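Local coordinates for protein fructose-bisphosphate aldolase (PDB 2FJK) that belongs to the class II fructose-bisphosphate aldolases, enzymes built on a TIM-barrel fold, and holds 1,3-dihydroxyacetonephosphate in a pocket, at residues T4-L9 / G126-A131; E156-F161 / D168-A173; I160-T165 / K199-P204. All coordinates share one frame; numbering follows the deposited sequence.

Interaction 1 (T4-L9 / G126-A131)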
# COMPACT_ATOMS: atom_id res chain seq x y z
N THR A 4 -7.66 -7.80 -14.65
CA THR A 4 -7.35 -9.22 -14.75
C THR A 4 -6.87 -9.59 -16.15
O THR A 4 -6.25 -10.64 -16.36
CB THR A 4 -8.57 -10.11 -14.40
OG1 THR A 4 -9.61 -9.90 -15.36
CG2 THR A 4 -9.08 -9.77 -13.01
N GLY A 5 -7.15 -8.72 -17.11
CA GLY A 5 -6.69 -9.00 -18.45
C GLY A 5 -7.70 -9.66 -19.37
O GLY A 5 -7.68 -9.42 -20.57
N LEU A 6 -8.58 -10.50 -18.82
CA LEU A 6 -9.59 -11.17 -19.64
C LEU A 6 -10.28 -10.12 -20.49
O LEU A 6 -10.47 -10.31 -21.69
CB LEU A 6 -10.60 -11.90 -18.76
CG LEU A 6 -11.82 -12.53 -19.44
CD1 LEU A 6 -11.40 -13.43 -20.60
CD2 LEU A 6 -12.62 -13.32 -18.41
N GLU A 7 -10.64 -9.00 -19.86
CA GLU A 7 -11.30 -7.91 -20.57
C GLU A 7 -10.31 -7.28 -21.55
O GLU A 7 -10.68 -6.88 -22.65
CB GLU A 7 -11.82 -6.86 -19.59
CG GLU A 7 -12.83 -7.39 -18.56
CD GLU A 7 -14.07 -8.01 -19.20
OE1 GLU A 7 -13.95 -9.09 -19.82
OE2 GLU A 7 -15.16 -7.43 -19.07
N ILE A 8 -9.05 -7.20 -21.13
CA ILE A 8 -8.01 -6.66 -22.00
C ILE A 8 -7.93 -7.55 -23.24
O ILE A 8 -8.01 -7.07 -24.37
CB ILE A 8 -6.61 -6.72 -21.34
CG1 ILE A 8 -6.58 -5.89 -20.06
CG2 ILE A 8 -5.56 -6.22 -22.31
CD1 ILE A 8 -5.20 -5.81 -19.45
N LEU A 9 -7.75 -8.85 -23.00
CA LEU A 9 -7.61 -9.84 -24.06
C LEU A 9 -8.88 -10.07 -24.90
O LEU A 9 -8.78 -10.27 -26.10
CB LEU A 9 -7.11 -11.18 -23.49
CG LEU A 9 -5.65 -11.34 -23.01
CD1 LEU A 9 -4.72 -10.40 -23.77
CD2 LEU A 9 -5.55 -11.07 -21.51
N GLY A 126 -11.50 -13.93 -7.66
CA GLY A 126 -11.54 -12.99 -8.77
C GLY A 126 -10.31 -12.86 -9.65
O GLY A 126 -10.07 -11.80 -10.25
N VAL A 127 -9.53 -13.92 -9.75
CA VAL A 127 -8.33 -13.92 -10.59
C VAL A 127 -8.56 -14.81 -11.81
O VAL A 127 -9.21 -15.85 -11.70
CB VAL A 127 -7.11 -14.45 -9.80
CG1 VAL A 127 -5.93 -14.66 -10.73
CG2 VAL A 127 -6.74 -13.45 -8.70
N THR A 128 -8.05 -14.40 -12.97
CA THR A 128 -8.21 -15.21 -14.18
C THR A 128 -7.09 -16.25 -14.33
O THR A 128 -6.03 -16.15 -13.71
CB THR A 128 -8.25 -14.35 -15.46
OG1 THR A 128 -7.11 -13.50 -15.51
CG2 THR A 128 -9.53 -13.52 -15.49
N VAL A 129 -7.34 -17.23 -15.17
CA VAL A 129 -6.38 -18.31 -15.37
C VAL A 129 -6.05 -18.62 -16.81
O VAL A 129 -6.94 -18.72 -17.66
CB VAL A 129 -6.90 -19.61 -14.73
CG1 VAL A 129 -5.99 -20.78 -15.06
CG2 VAL A 129 -7.00 -19.44 -13.23
N GLU A 130 -4.76 -18.74 -17.09
CA GLU A 130 -4.31 -19.09 -18.42
C GLU A 130 -3.82 -20.54 -18.30
O GLU A 130 -3.26 -20.92 -17.28
CB GLU A 130 -3.14 -18.22 -18.87
CG GLU A 130 -2.73 -18.50 -20.31
CD GLU A 130 -1.49 -17.74 -20.75
OE1 GLU A 130 -1.45 -16.50 -20.58
OE2 GLU A 130 -0.57 -18.38 -21.29
N ALA A 131 -4.05 -21.33 -19.34
CA ALA A 131 -3.61 -22.71 -19.32
C ALA A 131 -3.03 -23.05 -20.68
O ALA A 131 -3.40 -22.43 -21.68
CB ALA A 131 -4.77 -23.63 -19.00

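Interaction 2 (E156-F161 / D168-A173)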
# COMPACT_ATOMS: atom_id res chain seq x y z
N GLU A 156 -9.46 -29.85 -31.51
CA GLU A 156 -10.51 -30.57 -30.79
C GLU A 156 -10.15 -30.69 -29.32
O GLU A 156 -10.99 -30.45 -28.44
CB GLU A 156 -10.71 -31.97 -31.36
CG GLU A 156 -11.73 -32.05 -32.48
CD GLU A 156 -11.41 -31.12 -33.62
OE1 GLU A 156 -10.21 -30.97 -33.94
OE2 GLU A 156 -12.36 -30.55 -34.21
N GLU A 157 -8.91 -31.07 -29.05
CA GLU A 157 -8.45 -31.21 -27.67
C GLU A 157 -8.55 -29.87 -26.96
O GLU A 157 -8.89 -29.81 -25.78
CB GLU A 157 -6.99 -31.69 -27.64
CG GLU A 157 -6.80 -33.16 -27.87
CD GLU A 157 -5.35 -33.57 -27.71
OE1 GLU A 157 -4.73 -33.18 -26.69
OE2 GLU A 157 -4.82 -34.28 -28.59
N ALA A 158 -8.23 -28.81 -27.69
CA ALA A 158 -8.27 -27.46 -27.14
C ALA A 158 -9.64 -27.11 -26.59
O ALA A 158 -9.77 -26.69 -25.43
CB ALA A 158 -7.85 -26.45 -28.21
N ARG A 159 -10.68 -27.27 -27.41
CA ARG A 159 -12.04 -26.95 -26.97
C ARG A 159 -12.39 -27.74 -25.71
O ARG A 159 -12.91 -27.18 -24.74
CB ARG A 159 -13.05 -27.29 -28.06
CG ARG A 159 -14.50 -27.05 -27.63
CD ARG A 159 -15.48 -27.74 -28.56
NE ARG A 159 -15.34 -27.30 -29.95
CZ ARG A 159 -16.15 -27.68 -30.93
NH1 ARG A 159 -17.16 -28.50 -30.69
NH2 ARG A 159 -15.95 -27.23 -32.16
N ILE A 160 -12.12 -29.03 -25.76
CA ILE A 160 -12.41 -29.92 -24.64
C ILE A 160 -11.64 -29.54 -23.38
O ILE A 160 -12.19 -29.55 -22.28
CB ILE A 160 -12.10 -31.39 -25.00
CG1 ILE A 160 -12.97 -31.82 -26.19
CG2 ILE A 160 -12.38 -32.28 -23.80
CD1 ILE A 160 -12.64 -33.20 -26.72
N PHE A 161 -10.35 -29.23 -23.55
CA PHE A 161 -9.51 -28.84 -22.42
C PHE A 161 -10.11 -27.59 -21.79
O PHE A 161 -10.30 -27.53 -20.58
CB PHE A 161 -8.09 -28.55 -22.92
CG PHE A 161 -7.13 -28.17 -21.82
CD1 PHE A 161 -6.79 -29.07 -20.82
CD2 PHE A 161 -6.53 -26.91 -21.82
CE1 PHE A 161 -5.88 -28.73 -19.83
CE2 PHE A 161 -5.61 -26.55 -20.83
CZ PHE A 161 -5.29 -27.47 -19.83
N ASP A 168 -9.53 -19.21 -18.70
CA ASP A 168 -9.99 -18.03 -19.41
C ASP A 168 -9.23 -17.70 -20.70
O ASP A 168 -9.79 -17.05 -21.58
CB ASP A 168 -9.88 -16.81 -18.48
CG ASP A 168 -10.55 -17.03 -17.15
OD1 ASP A 168 -11.80 -17.07 -17.12
OD2 ASP A 168 -9.84 -17.18 -16.14
N TYR A 169 -7.99 -18.15 -20.83
CA TYR A 169 -7.21 -17.80 -22.03
C TYR A 169 -6.79 -18.92 -22.97
O TYR A 169 -7.38 -19.08 -24.04
CB TYR A 169 -5.97 -17.00 -21.61
CG TYR A 169 -6.27 -15.91 -20.61
CD1 TYR A 169 -7.39 -15.09 -20.77
CD2 TYR A 169 -5.46 -15.71 -19.49
CE1 TYR A 169 -7.69 -14.11 -19.85
CE2 TYR A 169 -5.76 -14.72 -18.55
CZ TYR A 169 -6.88 -13.93 -18.74
OH TYR A 169 -7.22 -12.94 -17.84
N LEU A 170 -5.77 -19.68 -22.59
CA LEU A 170 -5.23 -20.79 -23.38
C LEU A 170 -4.05 -20.43 -24.26
O LEU A 170 -4.19 -19.76 -25.28
CB LEU A 170 -6.30 -21.47 -24.25
CG LEU A 170 -5.70 -22.53 -25.19
CD1 LEU A 170 -5.07 -23.64 -24.35
CD2 LEU A 170 -6.75 -23.10 -26.13
N ALA A 171 -2.87 -20.89 -23.86
CA ALA A 171 -1.64 -20.67 -24.61
C ALA A 171 -1.54 -21.85 -25.59
O ALA A 171 -1.69 -23.00 -25.19
CB ALA A 171 -0.46 -20.66 -23.66
N VAL A 172 -1.30 -21.56 -26.86
CA VAL A 172 -1.21 -22.63 -27.85
C VAL A 172 0.19 -22.91 -28.37
O VAL A 172 1.05 -22.03 -28.39
CB VAL A 172 -2.14 -22.35 -29.06
CG1 VAL A 172 -3.56 -22.14 -28.56
CG2 VAL A 172 -1.65 -21.13 -29.83
N ALA A 173 0.40 -24.15 -28.80
CA ALA A 173 1.69 -24.59 -29.34
C ALA A 173 1.59 -24.69 -30.86
O ALA A 173 0.97 -25.62 -31.39
CB ALA A 173 2.07 -25.95 -28.75

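Interaction 3 (I160-T165 / K199-P204)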
# COMPACT_ATOMS: atom_id res chain seq x y z
N ILE A 160 -12.12 -29.03 -25.76
CA ILE A 160 -12.41 -29.92 -24.64
C ILE A 160 -11.64 -29.54 -23.38
O ILE A 160 -12.19 -29.55 -22.28
CB ILE A 160 -12.10 -31.39 -25.00
CG1 ILE A 160 -12.97 -31.82 -26.19
CG2 ILE A 160 -12.38 -32.28 -23.80
CD1 ILE A 160 -12.64 -33.20 -26.72
N PHE A 161 -10.35 -29.23 -23.55
CA PHE A 161 -9.51 -28.84 -22.42
C PHE A 161 -10.11 -27.59 -21.79
O PHE A 161 -10.30 -27.53 -20.58
CB PHE A 161 -8.09 -28.55 -22.92
CG PHE A 161 -7.13 -28.17 -21.82
CD1 PHE A 161 -6.79 -29.07 -20.82
CD2 PHE A 161 -6.53 -26.91 -21.82
CE1 PHE A 161 -5.88 -28.73 -19.83
CE2 PHE A 161 -5.61 -26.55 -20.83
CZ PHE A 161 -5.29 -27.47 -19.83
N MSE A 162 -10.41 -26.60 -22.62
CA MSE A 162 -10.99 -25.35 -22.17
C MSE A 162 -12.37 -25.51 -21.51
O MSE A 162 -12.70 -24.76 -20.59
CB MSE A 162 -11.09 -24.37 -23.34
CG MSE A 162 -9.74 -23.80 -23.76
SE MSE A 162 -8.89 -22.87 -22.30
CE MSE A 162 -9.54 -21.09 -22.68
N GLU A 163 -13.16 -26.47 -21.96
CA GLU A 163 -14.47 -26.68 -21.37
C GLU A 163 -14.39 -27.43 -20.03
O GLU A 163 -15.05 -27.05 -19.06
CB GLU A 163 -15.39 -27.42 -22.35
CG GLU A 163 -15.88 -26.54 -23.49
CD GLU A 163 -16.66 -27.30 -24.56
OE1 GLU A 163 -17.24 -26.64 -25.45
OE2 GLU A 163 -16.68 -28.55 -24.51
N ARG A 164 -13.56 -28.47 -19.96
CA ARG A 164 -13.42 -29.25 -18.73
C ARG A 164 -12.76 -28.42 -17.62
O ARG A 164 -13.00 -28.65 -16.44
CB ARG A 164 -12.63 -30.53 -18.99
CG ARG A 164 -13.05 -31.28 -20.23
CD ARG A 164 -12.79 -32.77 -20.09
NE ARG A 164 -12.61 -33.17 -18.70
CZ ARG A 164 -11.90 -34.22 -18.31
NH1 ARG A 164 -11.30 -34.98 -19.21
NH2 ARG A 164 -11.80 -34.51 -17.02
N THR A 165 -11.90 -27.48 -18.01
CA THR A 165 -11.25 -26.60 -17.05
C THR A 165 -11.99 -25.28 -17.20
O THR A 165 -12.64 -25.05 -18.22
CB THR A 165 -9.76 -26.36 -17.37
OG1 THR A 165 -9.64 -25.58 -18.56
CG2 THR A 165 -9.04 -27.68 -17.57
N LYS A 199 -11.16 -21.34 -34.31
CA LYS A 199 -12.53 -21.62 -34.73
C LYS A 199 -13.28 -22.45 -33.70
O LYS A 199 -14.51 -22.43 -33.65
CB LYS A 199 -12.54 -22.32 -36.08
CG LYS A 199 -11.90 -21.52 -37.20
CD LYS A 199 -12.16 -22.16 -38.56
CE LYS A 199 -11.52 -21.36 -39.68
NZ LYS A 199 -11.76 -21.98 -41.01
N LEU A 200 -12.54 -23.18 -32.88
CA LEU A 200 -13.17 -24.03 -31.87
C LEU A 200 -13.06 -23.44 -30.47
O LEU A 200 -13.84 -23.78 -29.58
CB LEU A 200 -12.54 -25.43 -31.90
CG LEU A 200 -12.51 -26.12 -33.27
CD1 LEU A 200 -12.16 -27.60 -33.09
CD2 LEU A 200 -13.87 -25.98 -33.96
N VAL A 201 -12.08 -22.57 -30.27
CA VAL A 201 -11.88 -21.95 -28.97
C VAL A 201 -12.04 -20.44 -29.07
O VAL A 201 -11.14 -19.74 -29.55
CB VAL A 201 -10.48 -22.27 -28.41
CG1 VAL A 201 -10.33 -21.71 -27.00
CG2 VAL A 201 -10.26 -23.78 -28.40
N PRO A 202 -13.19 -19.92 -28.63
CA PRO A 202 -13.51 -18.49 -28.66
C PRO A 202 -12.68 -17.65 -27.69
O PRO A 202 -12.37 -16.49 -27.97
CB PRO A 202 -15.00 -18.46 -28.34
CG PRO A 202 -15.14 -19.61 -27.39
CD PRO A 202 -14.31 -20.69 -28.06
N ALA A 203 -12.33 -18.23 -26.54
CA ALA A 203 -11.54 -17.53 -25.53
C ALA A 203 -10.28 -16.93 -26.15
O ALA A 203 -9.81 -17.38 -27.19
CB ALA A 203 -11.17 -18.48 -24.42
N PRO A 204 -9.72 -15.89 -25.53
CA PRO A 204 -8.50 -15.31 -26.11
C PRO A 204 -7.33 -16.29 -26.14
O PRO A 204 -7.15 -17.08 -25.21
CB PRO A 204 -8.24 -14.08 -25.23
CG PRO A 204 -9.01 -14.34 -23.98
CD PRO A 204 -10.24 -15.05 -24.44

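Interaction 1 (T4-L9 / G126-A131)
Thr-4 and Thr-128 meet with their side chains crossing at about a right angle. The setting is a TIM barrel, at the end where strand 128-133 begins. There the turn into helix 6-14 packs against the first residue of that strand. Both CB atoms point across the contact. The methyl of Thr-128 does most of the touching. Its CG2 lies 3.7 Å from Thr-4 CB and 3.6 Å from Thr-4 OG1. The same methyl also reaches the start of the helix, 3.8 Å from Leu-6 CB. Gly-5, between Thr-4 and Leu-6, is the N-cap of helix 6-14. In Thr-4 the methyl stands beside its own backbone N, opposite the carbonyl carbon (chi1 of OG1 64°). This carries CG2 to 3.6 Å from the carbonyl O of Gly-126. Gly-126 is the C-prime residue of a Schellman motif that ends helix 108-124, with Val-127 N bonded to Ala-122 O. Tyr-169 OH is the main polar partner of Thr-128 OG1, but the pair is very short in the model and its exact length is doubtful. Tyr-169 OH also lies close to Thr-4 O. Ser-98 OG is hydrogen-bonded to Thr-4 O. Thr-128 OG1 itself stands 3.1 Å from Thr-4 O.

Interaction 2 (E156-F161 / D168-A173)
Phe-161 N gives a short backbone bond to Glu-157 O, 2.7 Å long, an ordinary bond of helix 155-164. Phe-161 is on the side of the helix that meets Leu-170. Across the contact itself the packing is wholly apolar. Leu-170 reaches toward the helix with CG anti to its backbone N (chi1 174°). Its two methyls then part to meet two residues about one helical turn apart. CD2 rests 4.1 Å from Ala-158 CB. CD1 comes to the Phe-161 ring at its edge, near the ring plane, with 4.4 Å to CD2 of Phe-161. All three residues are buried. Further layers enclose them. Ala-158 also touches Ile-197 and Val-201, and the Phe-161 ring packs on Val-112 and Thr-115 of helix 108-124 and on Ala-131.

The chain around Leu-170 is tied to both sides. Asp-168 OD2 takes hydrogen bonds from Val-129 N and His-123 NE2. Leu-170 has a backbone bond with Val-206, and Ala-171 has one with Ala-131. Helix 155-164 comes between strand 128-133 and the weakly bonded strand 171-172 in the chain, as does the short helix 146-150. The two strands are parallel neighbours in the sheet. This is the beta-alpha-beta crossover from which TIM barrels are built, with helix 155-164 outside and its apolar side turned to the strands.

Interaction 3 (I160-T165 / K199-P204)
Met-162, modelled as selenomethionine, carries one side of this contact alone. It meets Val-201 with the middle of its chain and Ala-203 with its end. CG lies 3.9 Å from Val-201 CG1, and these two side chains cross at about a right angle. The Met-162 chain then bends at both chi2 (-59°) and chi3. The bends bring the terminal CE to 3.5 Å from Ala-203 CB. Val-201 CG1 stands anti to its backbone N, which places it against Met-162 CG. Leu-170 and Ala-167 also touch Met-162.

These contacts join outer helix 155-164 of the TIM barrel to the loop that follows the next outer helix, 191-200. Met-162 sits near the end of helix 155-164, and Val-201 and Ala-203 lie in the loop, which leads on to strand 205-207. Val-201 O of that loop is hydrogen-bonded to Arg-13 NH1.

Thr-165 is the first residue to leave the helix. Phe-161 O accepts both Thr-165 OG1, at 2.9 Å, and Thr-165 N, at 3.0 Å, from opposite faces of its carbonyl plane. The hydroxyl is tilted 34° from that plane. Thr-165 CG2 lies 4.0 Å above one face of the Phe-161 ring, toward its rim.

How the interactions relate
Interactions 2 and 3 are close neighbours, with centres about 5 Å apart. They share Ile-160 and Phe-161 on helix 155-164. The centre of interaction 1 lies about 15 Å from that of interaction 2 and about 14 Å from that of interaction 3. It comes first along the chain and closes before the others open. Interactions 2 and 3 start from the same helix, and 2 closes first, at strand 171-172. Interactions 1 and 2 reach the same parallel sheet through the adjacent strands 128-133 and 171-172. Leu-6 and Leu-9 of interaction 1 pack on Pro-204 of interaction 3. Together interactions 2 and 3 place helix 155-164 against the barrel wall, while interaction 1 sits where strand 128-133 begins.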